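Local coordinates for protein uricase (Bacillus fastidiosus, PDB 4R8X) that catalyses the oxidation of urate by molecular oxygen to 5-hydroxyisourate, the first step on the purine breakdown route from urate to allantoin, at residues N20-I28 with D217-A225; Q162-K173 with P197-Y208. All coordinates share one frame; numbering follows the deposited sequence.

Contact 1 of 2, residues N20-I28 with D217-A225; sequences NPLKGLKQI and DNPANYVAA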
# COMPACT_ATOMS: atom_id res chain seq x y z
N ASN D 20 -8.07 -31.74 -5.09
CA ASN D 20 -7.44 -32.97 -4.62
C ASN D 20 -6.35 -32.68 -3.60
O ASN D 20 -5.49 -31.84 -3.85
CB ASN D 20 -6.85 -33.72 -5.82
CG ASN D 20 -6.39 -35.11 -5.47
OD1 ASN D 20 -6.93 -35.75 -4.58
ND2 ASN D 20 -5.37 -35.58 -6.18
N PRO D 21 -6.39 -33.34 -2.43
CA PRO D 21 -5.34 -33.04 -1.44
C PRO D 21 -3.96 -33.49 -1.91
O PRO D 21 -3.81 -34.48 -2.62
CB PRO D 21 -5.78 -33.85 -0.21
CG PRO D 21 -7.25 -34.04 -0.38
CD PRO D 21 -7.45 -34.20 -1.86
N LEU D 22 -2.95 -32.73 -1.50
CA LEU D 22 -1.56 -33.11 -1.68
C LEU D 22 -1.15 -33.92 -0.45
O LEU D 22 -1.13 -33.40 0.66
CB LEU D 22 -0.70 -31.84 -1.83
CG LEU D 22 0.82 -31.99 -1.95
CD1 LEU D 22 1.20 -32.76 -3.21
CD2 LEU D 22 1.46 -30.62 -1.96
N LYS D 23 -0.86 -35.21 -0.64
CA LYS D 23 -0.53 -36.09 0.48
C LYS D 23 0.72 -36.89 0.17
O LYS D 23 0.98 -37.17 -0.99
CB LYS D 23 -1.66 -37.09 0.74
CG LYS D 23 -2.95 -36.50 1.26
CD LYS D 23 -3.95 -37.61 1.55
CE LYS D 23 -5.27 -37.06 2.06
NZ LYS D 23 -6.27 -38.14 2.24
N GLY D 24 1.47 -37.29 1.19
CA GLY D 24 2.59 -38.19 0.98
C GLY D 24 3.90 -37.50 0.63
O GLY D 24 4.73 -38.06 -0.09
N LEU D 25 4.09 -36.30 1.15
CA LEU D 25 5.34 -35.58 0.95
C LEU D 25 6.48 -36.28 1.69
O LEU D 25 6.25 -37.09 2.58
CB LEU D 25 5.19 -34.13 1.39
CG LEU D 25 4.09 -33.35 0.67
CD1 LEU D 25 3.84 -31.99 1.31
CD2 LEU D 25 4.42 -33.21 -0.82
N LYS D 26 7.72 -35.96 1.32
CA LYS D 26 8.88 -36.56 1.96
C LYS D 26 9.00 -36.05 3.40
O LYS D 26 8.92 -34.85 3.64
CB LYS D 26 10.14 -36.21 1.17
CG LYS D 26 11.43 -36.82 1.71
CD LYS D 26 12.64 -36.22 1.01
CE LYS D 26 13.82 -37.18 1.00
NZ LYS D 26 13.58 -38.31 0.06
N GLN D 27 9.20 -36.97 4.34
CA GLN D 27 9.44 -36.58 5.73
C GLN D 27 10.86 -36.06 5.88
O GLN D 27 11.81 -36.68 5.41
CB GLN D 27 9.19 -37.75 6.68
CG GLN D 27 7.74 -38.20 6.73
CD GLN D 27 7.41 -38.96 8.00
OE1 GLN D 27 6.32 -38.80 8.57
NE2 GLN D 27 8.34 -39.78 8.46
N ILE D 28 11.00 -34.90 6.52
CA ILE D 28 12.31 -34.31 6.80
C ILE D 28 12.37 -33.83 8.25
O ILE D 28 11.33 -33.51 8.84
CB ILE D 28 12.65 -33.15 5.83
CG1 ILE D 28 11.66 -31.99 5.96
CG2 ILE D 28 12.73 -33.65 4.39
CD1 ILE D 28 12.07 -30.76 5.20
N ASP D 217 2.40 -35.83 -9.22
CA ASP D 217 1.83 -37.16 -9.47
C ASP D 217 2.47 -38.22 -8.59
O ASP D 217 1.84 -39.22 -8.25
CB ASP D 217 1.95 -37.52 -10.95
CG ASP D 217 1.04 -36.67 -11.82
OD1 ASP D 217 1.49 -36.19 -12.88
OD2 ASP D 217 -0.13 -36.49 -11.44
N ASN D 218 3.73 -37.99 -8.21
CA ASN D 218 4.38 -38.74 -7.14
C ASN D 218 4.81 -37.76 -6.06
O ASN D 218 5.91 -37.21 -6.12
CB ASN D 218 5.59 -39.51 -7.66
CG ASN D 218 6.22 -40.40 -6.59
OD1 ASN D 218 6.02 -40.18 -5.39
ND2 ASN D 218 6.97 -41.40 -7.02
N PRO D 219 3.94 -37.54 -5.06
CA PRO D 219 4.19 -36.50 -4.06
C PRO D 219 5.48 -36.71 -3.27
O PRO D 219 5.96 -35.75 -2.67
CB PRO D 219 2.98 -36.61 -3.14
CG PRO D 219 1.92 -37.20 -3.99
CD PRO D 219 2.63 -38.18 -4.87
N ALA D 220 6.02 -37.92 -3.28
CA ALA D 220 7.29 -38.17 -2.61
C ALA D 220 8.41 -37.34 -3.25
O ALA D 220 9.41 -37.04 -2.60
CB ALA D 220 7.63 -39.64 -2.65
N ASN D 221 8.22 -36.98 -4.51
CA ASN D 221 9.20 -36.19 -5.25
C ASN D 221 8.82 -34.73 -5.39
O ASN D 221 9.54 -33.97 -6.05
CB ASN D 221 9.43 -36.77 -6.64
CG ASN D 221 9.94 -38.18 -6.59
OD1 ASN D 221 10.62 -38.57 -5.64
ND2 ASN D 221 9.62 -38.96 -7.61
N TYR D 222 7.68 -34.34 -4.81
CA TYR D 222 7.23 -32.95 -4.85
C TYR D 222 7.76 -32.19 -3.66
O TYR D 222 7.63 -32.64 -2.52
CB TYR D 222 5.70 -32.85 -4.87
CG TYR D 222 5.25 -31.40 -4.96
CD1 TYR D 222 5.35 -30.71 -6.16
CD2 TYR D 222 4.77 -30.71 -3.84
CE1 TYR D 222 4.97 -29.39 -6.27
CE2 TYR D 222 4.39 -29.37 -3.93
CZ TYR D 222 4.50 -28.71 -5.16
OH TYR D 222 4.12 -27.40 -5.27
N VAL D 223 8.36 -31.03 -3.92
CA VAL D 223 8.88 -30.19 -2.85
C VAL D 223 7.85 -29.12 -2.50
O VAL D 223 7.61 -28.20 -3.28
CB VAL D 223 10.21 -29.54 -3.25
CG1 VAL D 223 10.77 -28.72 -2.09
CG2 VAL D 223 11.21 -30.61 -3.67
N ALA D 224 7.23 -29.24 -1.33
CA ALA D 224 6.27 -28.25 -0.89
C ALA D 224 6.99 -27.01 -0.37
O ALA D 224 7.95 -27.12 0.41
CB ALA D 224 5.35 -28.82 0.19
N ALA D 225 6.55 -25.84 -0.82
CA ALA D 225 7.13 -24.57 -0.37
C ALA D 225 7.13 -24.46 1.16
O ALA D 225 8.03 -23.87 1.74
CB ALA D 225 6.40 -23.37 -1.00
O HOH W 1 8.40 -33.57 -0.23
O HOH W 2 11.07 -38.76 -1.10
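Leu22 and Leu25 press their methyl ends against Tyr222, Pro219 and Ala224 on the buried side of this contact. The side chains of Leu22 and Tyr222 cross at about a right angle, with CD2 of Leu22 3.7 Å from CE2 of Tyr222. Leu25 brings its own CD2 to the edge of the same ring, near the ring plane, 3.9 Å from CD2 of Tyr222. Its other branch, CD1, lies 3.7 Å from CB of Ala224. With chi1 at -178°, CG of Tyr222 stands opposite the backbone N, and the ring meets both leucines; its hydroxyl hydrogen-bonds to Glu89. The 217-225 segment carries an Asx turn: OD1 of Asn218 accepts from N of Ala220 at 3.1 Å. It opens the short 3-10 turn 219-221, which leads toward helix 225-238. Pro219 packs closely on the backbone, its CB 3.0 Å from O of Lys23. The side toward Lys26 is looser and wetter. There one water bridges N of Lys26, from which it accepts, and O of Tyr222. A second water links NZ of Lys26 to O of Ala220, 2.8 Å from each.

Contact 2 of 2, residues Q162-K173 with P197-Y208; sequences QASGIADIQLIK and PLYIFLNIGWAY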
# COMPACT_ATOMS: atom_id res chain seq x y z
N GLN D 162 10.16 -23.19 -15.77
CA GLN D 162 9.43 -23.66 -14.60
C GLN D 162 10.06 -23.04 -13.36
O GLN D 162 11.27 -23.12 -13.18
CB GLN D 162 9.44 -25.19 -14.51
CG GLN D 162 8.55 -25.78 -13.42
CD GLN D 162 8.73 -27.28 -13.32
OE1 GLN D 162 9.80 -27.76 -12.97
NE2 GLN D 162 7.68 -28.04 -13.64
N ALA D 163 9.25 -22.38 -12.54
CA ALA D 163 9.71 -21.80 -11.28
C ALA D 163 8.79 -22.22 -10.14
O ALA D 163 7.58 -22.40 -10.35
CB ALA D 163 9.77 -20.28 -11.38
N SER D 164 9.36 -22.35 -8.95
CA SER D 164 8.64 -22.69 -7.73
C SER D 164 9.25 -21.85 -6.64
O SER D 164 10.46 -21.66 -6.60
CB SER D 164 8.84 -24.16 -7.35
OG SER D 164 8.46 -25.00 -8.41
N GLY D 165 8.42 -21.33 -5.74
CA GLY D 165 8.98 -20.55 -4.65
C GLY D 165 8.07 -20.30 -3.47
O GLY D 165 6.89 -20.66 -3.47
N ILE D 166 8.67 -19.70 -2.45
CA ILE D 166 7.93 -19.15 -1.33
C ILE D 166 8.37 -17.70 -1.20
O ILE D 166 9.57 -17.38 -1.23
CB ILE D 166 8.16 -19.96 -0.02
CG1 ILE D 166 7.29 -19.42 1.13
CG2 ILE D 166 9.61 -19.94 0.41
CD1 ILE D 166 5.94 -20.08 1.23
N ALA D 167 7.40 -16.80 -1.10
CA ALA D 167 7.66 -15.36 -1.10
C ALA D 167 7.31 -14.76 0.25
O ALA D 167 6.40 -15.23 0.93
CB ALA D 167 6.82 -14.69 -2.19
N ASP D 168 8.07 -13.74 0.65
CA ASP D 168 7.73 -12.91 1.81
C ASP D 168 7.82 -13.62 3.17
O ASP D 168 6.98 -13.41 4.04
CB ASP D 168 6.34 -12.28 1.67
CG ASP D 168 6.27 -11.27 0.54
OD1 ASP D 168 7.31 -10.96 -0.07
OD2 ASP D 168 5.15 -10.80 0.27
N ILE D 169 8.84 -14.46 3.34
CA ILE D 169 9.17 -14.97 4.67
C ILE D 169 9.82 -13.81 5.43
O ILE D 169 10.74 -13.17 4.93
CB ILE D 169 10.17 -16.14 4.57
CG1 ILE D 169 9.51 -17.38 3.96
CG2 ILE D 169 10.76 -16.47 5.92
CD1 ILE D 169 10.51 -18.49 3.66
N GLN D 170 9.32 -13.49 6.62
CA GLN D 170 9.91 -12.41 7.42
C GLN D 170 10.20 -12.94 8.80
O GLN D 170 9.29 -13.22 9.57
CB GLN D 170 8.99 -11.18 7.48
CG GLN D 170 8.58 -10.65 6.11
CD GLN D 170 7.71 -9.41 6.18
OE1 GLN D 170 7.37 -8.94 7.26
NE2 GLN D 170 7.33 -8.89 5.03
N LEU D 171 11.49 -13.10 9.12
CA LEU D 171 11.91 -13.73 10.37
C LEU D 171 12.92 -12.87 11.12
O LEU D 171 13.81 -12.27 10.52
CB LEU D 171 12.53 -15.10 10.09
CG LEU D 171 11.64 -16.15 9.44
CD1 LEU D 171 12.50 -17.33 9.00
CD2 LEU D 171 10.55 -16.58 10.40
N ILE D 172 12.77 -12.83 12.43
CA ILE D 172 13.74 -12.18 13.31
C ILE D 172 14.36 -13.22 14.25
O ILE D 172 13.69 -14.17 14.65
CB ILE D 172 13.07 -11.03 14.11
CG1 ILE D 172 14.11 -10.08 14.71
CG2 ILE D 172 12.11 -11.57 15.18
CD1 ILE D 172 13.48 -8.81 15.24
N LYS D 173 15.64 -13.06 14.56
CA LYS D 173 16.30 -13.90 15.56
C LYS D 173 16.80 -13.02 16.70
O LYS D 173 17.64 -12.15 16.49
CB LYS D 173 17.47 -14.68 14.95
CG LYS D 173 18.11 -15.69 15.89
CD LYS D 173 19.17 -16.53 15.19
CE LYS D 173 19.73 -17.60 16.11
NZ LYS D 173 20.75 -18.43 15.40
N PRO D 197 18.91 -7.58 16.95
CA PRO D 197 18.42 -8.87 16.45
C PRO D 197 18.36 -8.86 14.92
O PRO D 197 17.78 -7.95 14.34
CB PRO D 197 17.01 -8.97 17.04
CG PRO D 197 16.96 -7.98 18.16
CD PRO D 197 17.92 -6.89 17.79
N LEU D 198 18.98 -9.85 14.27
CA LEU D 198 18.91 -9.94 12.82
C LEU D 198 17.48 -10.18 12.33
O LEU D 198 16.82 -11.14 12.73
CB LEU D 198 19.84 -11.04 12.30
CG LEU D 198 19.97 -11.14 10.78
CD1 LEU D 198 20.50 -9.84 10.20
CD2 LEU D 198 20.85 -12.31 10.39
N TYR D 199 17.01 -9.30 11.45
CA TYR D 199 15.65 -9.34 10.95
C TYR D 199 15.75 -9.40 9.43
O TYR D 199 16.28 -8.49 8.80
CB TYR D 199 14.89 -8.10 11.44
CG TYR D 199 13.42 -8.03 11.06
CD1 TYR D 199 12.69 -9.16 10.75
CD2 TYR D 199 12.77 -6.80 11.03
CE1 TYR D 199 11.35 -9.08 10.41
CE2 TYR D 199 11.44 -6.71 10.68
CZ TYR D 199 10.74 -7.86 10.38
OH TYR D 199 9.42 -7.76 10.02
N ILE D 200 15.25 -10.49 8.85
CA ILE D 200 15.42 -10.77 7.43
C ILE D 200 14.10 -11.04 6.70
O ILE D 200 13.15 -11.58 7.28
CB ILE D 200 16.36 -11.98 7.19
CG1 ILE D 200 15.75 -13.27 7.74
CG2 ILE D 200 17.72 -11.73 7.83
CD1 ILE D 200 16.60 -14.52 7.48
N PHE D 201 14.04 -10.61 5.44
CA PHE D 201 12.98 -11.00 4.52
C PHE D 201 13.63 -11.95 3.53
O PHE D 201 14.74 -11.68 3.07
CB PHE D 201 12.44 -9.80 3.74
CG PHE D 201 11.69 -8.78 4.58
CD1 PHE D 201 11.59 -8.89 5.96
CD2 PHE D 201 11.06 -7.73 3.95
CE1 PHE D 201 10.89 -7.94 6.70
CE2 PHE D 201 10.35 -6.78 4.68
CZ PHE D 201 10.27 -6.89 6.06
N LEU D 202 12.93 -13.03 3.18
CA LEU D 202 13.46 -14.02 2.23
C LEU D 202 12.41 -14.39 1.20
O LEU D 202 11.26 -14.67 1.55
CB LEU D 202 13.89 -15.31 2.94
CG LEU D 202 15.03 -15.29 3.95
CD1 LEU D 202 15.30 -16.69 4.49
CD2 LEU D 202 16.29 -14.71 3.32
N ASN D 203 12.82 -14.37 -0.06
CA ASN D 203 12.10 -15.06 -1.12
C ASN D 203 13.01 -16.19 -1.55
O ASN D 203 14.19 -15.95 -1.84
CB ASN D 203 11.84 -14.15 -2.32
CG ASN D 203 10.95 -12.96 -2.00
OD1 ASN D 203 10.19 -12.97 -1.04
ND2 ASN D 203 11.05 -11.92 -2.82
N ILE D 204 12.49 -17.41 -1.56
CA ILE D 204 13.30 -18.56 -1.92
C ILE D 204 12.66 -19.26 -3.10
O ILE D 204 11.45 -19.44 -3.13
CB ILE D 204 13.41 -19.55 -0.75
CG1 ILE D 204 13.82 -18.81 0.53
CG2 ILE D 204 14.39 -20.65 -1.09
CD1 ILE D 204 13.81 -19.68 1.77
N GLY D 205 13.47 -19.64 -4.08
CA GLY D 205 12.99 -20.38 -5.23
C GLY D 205 13.85 -21.61 -5.47
O GLY D 205 14.96 -21.70 -4.95
N TRP D 206 13.32 -22.56 -6.24
CA TRP D 206 14.07 -23.77 -6.57
C TRP D 206 13.71 -24.27 -7.96
O TRP D 206 12.68 -23.88 -8.52
CB TRP D 206 13.85 -24.87 -5.51
CG TRP D 206 12.41 -25.09 -5.17
CD1 TRP D 206 11.57 -26.03 -5.70
CD2 TRP D 206 11.64 -24.35 -4.22
NE1 TRP D 206 10.32 -25.92 -5.13
CE2 TRP D 206 10.33 -24.89 -4.23
CE3 TRP D 206 11.92 -23.28 -3.36
CZ2 TRP D 206 9.32 -24.40 -3.41
CZ3 TRP D 206 10.91 -22.78 -2.56
CH2 TRP D 206 9.62 -23.34 -2.59
N ALA D 207 14.58 -25.12 -8.51
CA ALA D 207 14.35 -25.74 -9.82
C ALA D 207 14.52 -27.23 -9.69
O ALA D 207 15.37 -27.69 -8.94
CB ALA D 207 15.33 -25.20 -10.87
N TYR D 208 13.72 -27.98 -10.44
CA TYR D 208 13.77 -29.44 -10.45
C TYR D 208 14.64 -29.97 -11.58
O TYR D 208 14.61 -29.45 -12.70
CB TYR D 208 12.37 -29.99 -10.67
CG TYR D 208 11.39 -29.86 -9.52
CD1 TYR D 208 10.66 -28.69 -9.32
CD2 TYR D 208 11.16 -30.92 -8.66
CE1 TYR D 208 9.74 -28.59 -8.27
CE2 TYR D 208 10.25 -30.84 -7.63
CZ TYR D 208 9.55 -29.67 -7.43
OH TYR D 208 8.64 -29.57 -6.40
O HOH W 3 11.85 -26.48 -12.15
O HOH W 4 10.69 -25.01 -10.14
O HOH W 5 12.55 -21.24 -9.34
O HOH W 6 8.02 -10.83 -3.19
O HOH W 7 20.26 -12.17 15.58
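The indole of Trp206 has Ser164 and Gly165 over one face. CB of Ser164 sits 3.2 Å from NE1 of Trp206, and CA of Gly165 makes a CH-pi contact with the six-membered ring. The two segments are neighbouring antiparallel strands of the large curved sheet of the tunnelling fold (T-fold) of the uricase family. Phe201 has the extended Gln170 side chain laid over one face, amide and ring planes 6° apart, and CE1 of Tyr199 at its edge. CG of Gln170 adds a CH-pi contact, 3.8 Å from the centroid of the Phe201 ring. OG of Ser164 lies at the edge of the Tyr208 ring and hydrogen-bonds to Glu89. Leu171 to Lys173 also pair with a strand of a second subunit, extending the sheet across the interface. Trp206 folds back over the neighbouring strand because its CG stands between the backbone N and carbonyl carbon (chi1 48°). Cutting this indole back to an alanine is likely to uncover CB of Ser164 and CA of Gly165 and open a gap above that strand. On the sheet face toward helix 244-258, CB of Ile169 meets CB of Leu202 at 4.1 Å. A beta bulge shifts the register between Ile166 and Ile169. At the bulge, OD1 of Asn203 accepts from N of Asp168 at 2.8 Å, with an N-H...O angle of 169°.

The centres of contacts 1 and 2 lie about 20 Å apart. Along the chain the order is 20-28, 162-173, 197-208, 217-225, so both strands of contact 2 fall between the two segments of contact 1. Contact 2 belongs to the large antiparallel sheet. Contact 1 joins the short strand 22-23 and its following loop to the connection between strand 198-208 and helix 225-238. The two meet directly: OH of Tyr208 is 2.9 Å from N of Val223, a probable hydrogen bond, and Trp206 packs on Ala225. Glu89 hydrogen-bonds to both contacts, through one carboxylate oxygen each. Strand 198-208 and the loop after it thus connect the large sheet to an early segment of the chain.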